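Local structure of Fe-S binding reductase, putative (Thermus thermophilus, 2D4O) at residues 48-53 against 66-71; 62-67 against 96-101. The protein is of unknown function but belongs to a family of the GNAT acetyltransferase clan, so it may be an acyltransferase. The protein carries 1 engineered substitution. One frame throughout, in Å; residues are numbered along the deposited sequence.

Contact 1: 48-53 against 66-71. Engineered in segment 66-71: M68 (natural residue Ile).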
# COMPACT_ATOMS: atom_id res chain seq x y z
N GLY A 48 -4.69 8.96 -2.40
CA GLY A 48 -3.93 7.93 -1.70
C GLY A 48 -3.09 7.08 -2.65
O GLY A 48 -3.21 7.19 -3.88
N PHE A 49 -2.19 6.29 -2.07
CA PHE A 49 -1.48 5.28 -2.83
C PHE A 49 -1.12 4.07 -1.98
O PHE A 49 -1.13 4.14 -0.75
CB PHE A 49 -0.25 5.86 -3.55
CG PHE A 49 0.86 6.33 -2.61
CD1 PHE A 49 1.76 5.43 -2.05
CD2 PHE A 49 1.01 7.67 -2.31
CE1 PHE A 49 2.81 5.89 -1.22
CE2 PHE A 49 2.04 8.12 -1.45
CZ PHE A 49 2.93 7.24 -0.92
N ALA A 50 -0.88 2.95 -2.67
CA ALA A 50 -0.38 1.74 -2.03
C ALA A 50 0.74 1.14 -2.81
O ALA A 50 0.65 0.95 -4.03
CB ALA A 50 -1.49 0.74 -1.78
N LEU A 51 1.84 0.90 -2.12
CA LEU A 51 3.01 0.26 -2.69
C LEU A 51 3.10 -1.15 -2.11
O LEU A 51 3.19 -1.31 -0.92
CB LEU A 51 4.27 1.06 -2.37
CG LEU A 51 4.26 2.56 -2.61
CD1 LEU A 51 5.62 3.08 -2.29
CD2 LEU A 51 3.88 2.93 -4.03
N ALA A 52 3.07 -2.15 -2.97
CA ALA A 52 3.04 -3.52 -2.51
C ALA A 52 3.68 -4.44 -3.56
O ALA A 52 3.74 -4.11 -4.74
CB ALA A 52 1.60 -3.96 -2.25
N GLN A 53 4.10 -5.61 -3.10
CA GLN A 53 4.74 -6.61 -3.95
C GLN A 53 4.48 -8.00 -3.39
O GLN A 53 4.17 -8.17 -2.21
CB GLN A 53 6.24 -6.35 -3.99
CG GLN A 53 6.97 -6.75 -2.71
CD GLN A 53 8.44 -6.33 -2.73
OE1 GLN A 53 9.27 -6.96 -3.40
NE2 GLN A 53 8.75 -5.31 -1.99
N THR A 66 4.36 -2.33 1.48
CA THR A 66 5.39 -1.46 2.02
C THR A 66 4.91 -0.12 2.58
O THR A 66 5.37 0.34 3.65
CB THR A 66 6.43 -1.19 0.91
OG1 THR A 66 7.21 -2.36 0.78
CG2 THR A 66 7.45 -0.04 1.28
N ARG A 67 4.00 0.50 1.83
CA ARG A 67 3.50 1.79 2.19
C ARG A 67 2.07 2.02 1.73
O ARG A 67 1.71 1.65 0.64
CB ARG A 67 4.43 2.87 1.64
CG ARG A 67 4.14 4.18 2.30
CD ARG A 67 5.21 5.19 2.04
NE ARG A 67 4.83 6.50 2.53
CZ ARG A 67 5.48 7.59 2.22
NH1 ARG A 67 6.56 7.49 1.46
NH2 ARG A 67 5.09 8.77 2.68
N MSE A 68 1.25 2.56 2.59
CA MSE A 68 -0.05 3.10 2.19
C MSE A 68 -0.28 4.47 2.81
O MSE A 68 -0.02 4.67 3.99
CB MSE A 68 -1.21 2.18 2.57
CG MSE A 68 -2.52 2.49 1.74
SE MSE A 68 -3.87 1.32 2.27
CE MSE A 68 -3.15 -0.28 1.22
N GLU A 69 -0.75 5.41 1.97
CA GLU A 69 -1.13 6.75 2.36
C GLU A 69 -2.51 7.03 1.82
O GLU A 69 -2.93 6.43 0.84
CB GLU A 69 -0.17 7.79 1.81
CG GLU A 69 1.29 7.60 2.18
CD GLU A 69 1.57 7.78 3.67
OE1 GLU A 69 0.69 8.26 4.41
OE2 GLU A 69 2.70 7.43 4.09
N GLY A 70 -3.22 7.93 2.45
CA GLY A 70 -4.61 8.18 2.10
C GLY A 70 -5.19 9.32 2.89
O GLY A 70 -4.94 9.41 4.08
N ARG A 71 -5.99 10.17 2.25
CA ARG A 71 -6.51 11.35 2.91
C ARG A 71 -7.90 11.10 3.49
O ARG A 71 -8.48 11.98 4.10
CB ARG A 71 -6.53 12.52 1.93
CG ARG A 71 -5.10 12.89 1.49
CD ARG A 71 -5.05 13.89 0.36
NE ARG A 71 -5.75 15.11 0.71
CZ ARG A 71 -6.09 16.07 -0.17
NH1 ARG A 71 -5.76 15.96 -1.46
NH2 ARG A 71 -6.74 17.15 0.25
O HOH W 1 6.20 -4.17 -0.72
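F49 and L51 of strand 48-53 form hydrogen-bonded antiparallel pairs with E69 and R67 of strand 66-70, and the two axes run at 173°. They belong to a beta hairpin. A classic beta bulge interrupts it where T66 and R67 both face L51, as is common in this strand of GNAT folds. L51 N gives R67 O a nearly straight bond of 2.9 Å, while L51 O receives only weak bonds from T66 N and R67 N.

F49, L51, R67 and E69 share one face of the sheet. E69 CB lies over one face of the F49 ring in a CH-pi contact, offset toward the rim, and E69 CG comes within 3.5 Å of F49 CZ. That same CZ sits over the centre of the R67 guanidinium, whose plane is turned 71° from the ring. R67 reaches there with an extended chain, CG anti to the backbone N (chi1 -165°). Its NE (2.8 Å) and NH2 (3.1 Å) grip E69 OE2 side-on, while NH1 bonds to R21 O and NH2 also to A18 O. A leucine here would probably leave the E69 carboxylate without its close ion-pair partner and both carbonyls without these donors.

On the other face, the engineered selenomethionine M68 sets CE 3.6 Å from A50 CB. At the bulge, one water joins Q53 NE2 (3.1 Å) to T66 OG1 (2.6 Å).

Contact 2: 62-67 against 96-101; sequences TVLVTR and ALHLDP
The H98 imidazole is met by L64, whose CD1 approaches the ring obliquely, 4.0 Å from H98 NE2. L64 holds CG anti to its backbone N (chi1 176°), and CD1 then also lies 3.8 Å from A96 O. H98 is exposed to solvent, and L64 only in part.

Further back, the backbones pair as parallel strands. A96 N bonds to V63 O at 2.8 Å, and A96 O accepts from V65 N; both bonds are nearly straight. V65 and L97 run alongside each other on the same side of the sheet, their CB atoms 3.6 Å apart. L97 continues onto L110 of helix 104-112 and onto F115. On the side of the sheet where L64 stands, T62 CG2 touches A96 CB. The hydroxyl of T62 is used separately, with E94 and Q57 as partners.

The next step of the ladder would be a direct bond, but H98 N and V65 O are 4.6 Å apart. A water stands between them. It donates to V65 O at 2.6 Å and accepts from H98 N at 2.8 Å. Beyond it the two chain segments part, and L99 packs on helix 104-112.

The touching parts already diverge by 38°. Two neighbouring parallel strands, joined by helix 73-89 in a beta-alpha-beta unit and splayed next to a bulge, are the hallmark of the GNAT fold; in acetyltransferases of this fold the corresponding V-shaped opening receives acetyl-CoA.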
# COMPACT_ATOMS: atom_id res chain seq x y z
N THR A 62 2.84 -14.03 0.24
CA THR A 62 2.23 -12.90 0.93
C THR A 62 2.40 -11.67 0.03
O THR A 62 3.49 -11.40 -0.48
CB THR A 62 3.02 -12.67 2.22
OG1 THR A 62 2.81 -13.76 3.13
CG2 THR A 62 2.56 -11.41 2.95
N VAL A 63 1.34 -10.92 -0.18
CA VAL A 63 1.51 -9.59 -0.77
C VAL A 63 1.74 -8.65 0.41
O VAL A 63 0.89 -8.48 1.28
CB VAL A 63 0.34 -9.20 -1.70
CG1 VAL A 63 0.28 -7.69 -1.92
CG2 VAL A 63 0.50 -9.91 -3.06
N LEU A 64 2.95 -8.13 0.46
CA LEU A 64 3.37 -7.21 1.49
C LEU A 64 3.23 -5.76 1.01
O LEU A 64 3.79 -5.35 -0.02
CB LEU A 64 4.82 -7.51 1.86
CG LEU A 64 5.46 -6.57 2.88
CD1 LEU A 64 4.81 -6.70 4.26
CD2 LEU A 64 6.93 -6.81 2.92
N VAL A 65 2.47 -4.99 1.77
CA VAL A 65 2.29 -3.58 1.48
C VAL A 65 3.40 -2.86 2.23
O VAL A 65 3.41 -2.86 3.45
CB VAL A 65 0.94 -3.06 1.94
CG1 VAL A 65 0.78 -1.57 1.69
CG2 VAL A 65 -0.17 -3.83 1.24
N THR A 66 4.36 -2.33 1.48
CA THR A 66 5.39 -1.46 2.02
C THR A 66 4.91 -0.12 2.58
O THR A 66 5.37 0.34 3.65
CB THR A 66 6.43 -1.19 0.91
OG1 THR A 66 7.21 -2.36 0.78
CG2 THR A 66 7.45 -0.04 1.28
N ARG A 67 4.00 0.50 1.83
CA ARG A 67 3.50 1.79 2.19
C ARG A 67 2.07 2.02 1.73
O ARG A 67 1.71 1.65 0.64
CB ARG A 67 4.43 2.87 1.64
CG ARG A 67 4.14 4.18 2.30
CD ARG A 67 5.21 5.19 2.04
NE ARG A 67 4.83 6.50 2.53
CZ ARG A 67 5.48 7.59 2.22
NH1 ARG A 67 6.56 7.49 1.46
NH2 ARG A 67 5.09 8.77 2.68
N ALA A 96 -0.46 -8.56 3.77
CA ALA A 96 0.03 -8.09 5.07
C ALA A 96 0.50 -6.67 4.94
O ALA A 96 1.01 -6.28 3.90
CB ALA A 96 1.14 -8.93 5.57
N LEU A 97 0.32 -5.90 6.01
CA LEU A 97 0.94 -4.59 6.13
C LEU A 97 1.13 -4.17 7.58
O LEU A 97 0.57 -4.77 8.49
CB LEU A 97 0.14 -3.56 5.38
CG LEU A 97 -1.18 -3.07 5.88
CD1 LEU A 97 -1.59 -1.73 5.20
CD2 LEU A 97 -2.20 -4.18 5.61
N HIS A 98 1.94 -3.14 7.78
CA HIS A 98 2.29 -2.74 9.15
C HIS A 98 1.51 -1.53 9.51
O HIS A 98 1.55 -0.54 8.78
CB HIS A 98 3.78 -2.47 9.26
CG HIS A 98 4.60 -3.62 8.82
ND1 HIS A 98 4.66 -4.79 9.53
CD2 HIS A 98 5.32 -3.81 7.70
CE1 HIS A 98 5.41 -5.65 8.87
NE2 HIS A 98 5.83 -5.08 7.76
N LEU A 99 0.80 -1.62 10.63
CA LEU A 99 -0.02 -0.55 11.13
C LEU A 99 0.66 0.18 12.29
O LEU A 99 0.96 -0.40 13.35
CB LEU A 99 -1.35 -1.09 11.61
CG LEU A 99 -2.28 -0.11 12.32
CD1 LEU A 99 -2.61 1.10 11.42
CD2 LEU A 99 -3.57 -0.85 12.75
N ASP A 100 0.83 1.48 12.11
CA ASP A 100 1.19 2.34 13.19
C ASP A 100 -0.12 2.60 13.91
O ASP A 100 -1.05 3.12 13.30
CB ASP A 100 1.82 3.61 12.61
CG ASP A 100 2.08 4.68 13.65
OD1 ASP A 100 1.70 4.53 14.83
OD2 ASP A 100 2.66 5.74 13.35
N PRO A 101 -0.21 2.23 15.19
CA PRO A 101 -1.47 2.33 15.95
C PRO A 101 -2.03 3.75 16.07
O PRO A 101 -3.20 3.88 16.39
CB PRO A 101 -1.08 1.81 17.35
CG PRO A 101 0.10 0.96 17.11
CD PRO A 101 0.86 1.68 16.04
O HOH W 2 3.63 -1.96 5.84

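In the fold
Contacts 1 and 2 use the two edges of strand 61-70. Strand 45-56 pairs with it along one edge and strand 94-97 along the other, so both contacts belong to one mixed sheet. Their centres are about 9 Å apart, and they share T66 and R67. The hairpin ladder continues between them: Q53 O lies 2.9 Å from L64 N, a probable hydrogen bond. A52 CB packs 3.4 Å from L64 O. The bulge of contact 1 lies just beyond the last direct backbone bond of contact 2, near where the parallel strands separate. No ligand or catalytic residue is established here, but by analogy with GNAT relatives this opening is the probable cofactor site.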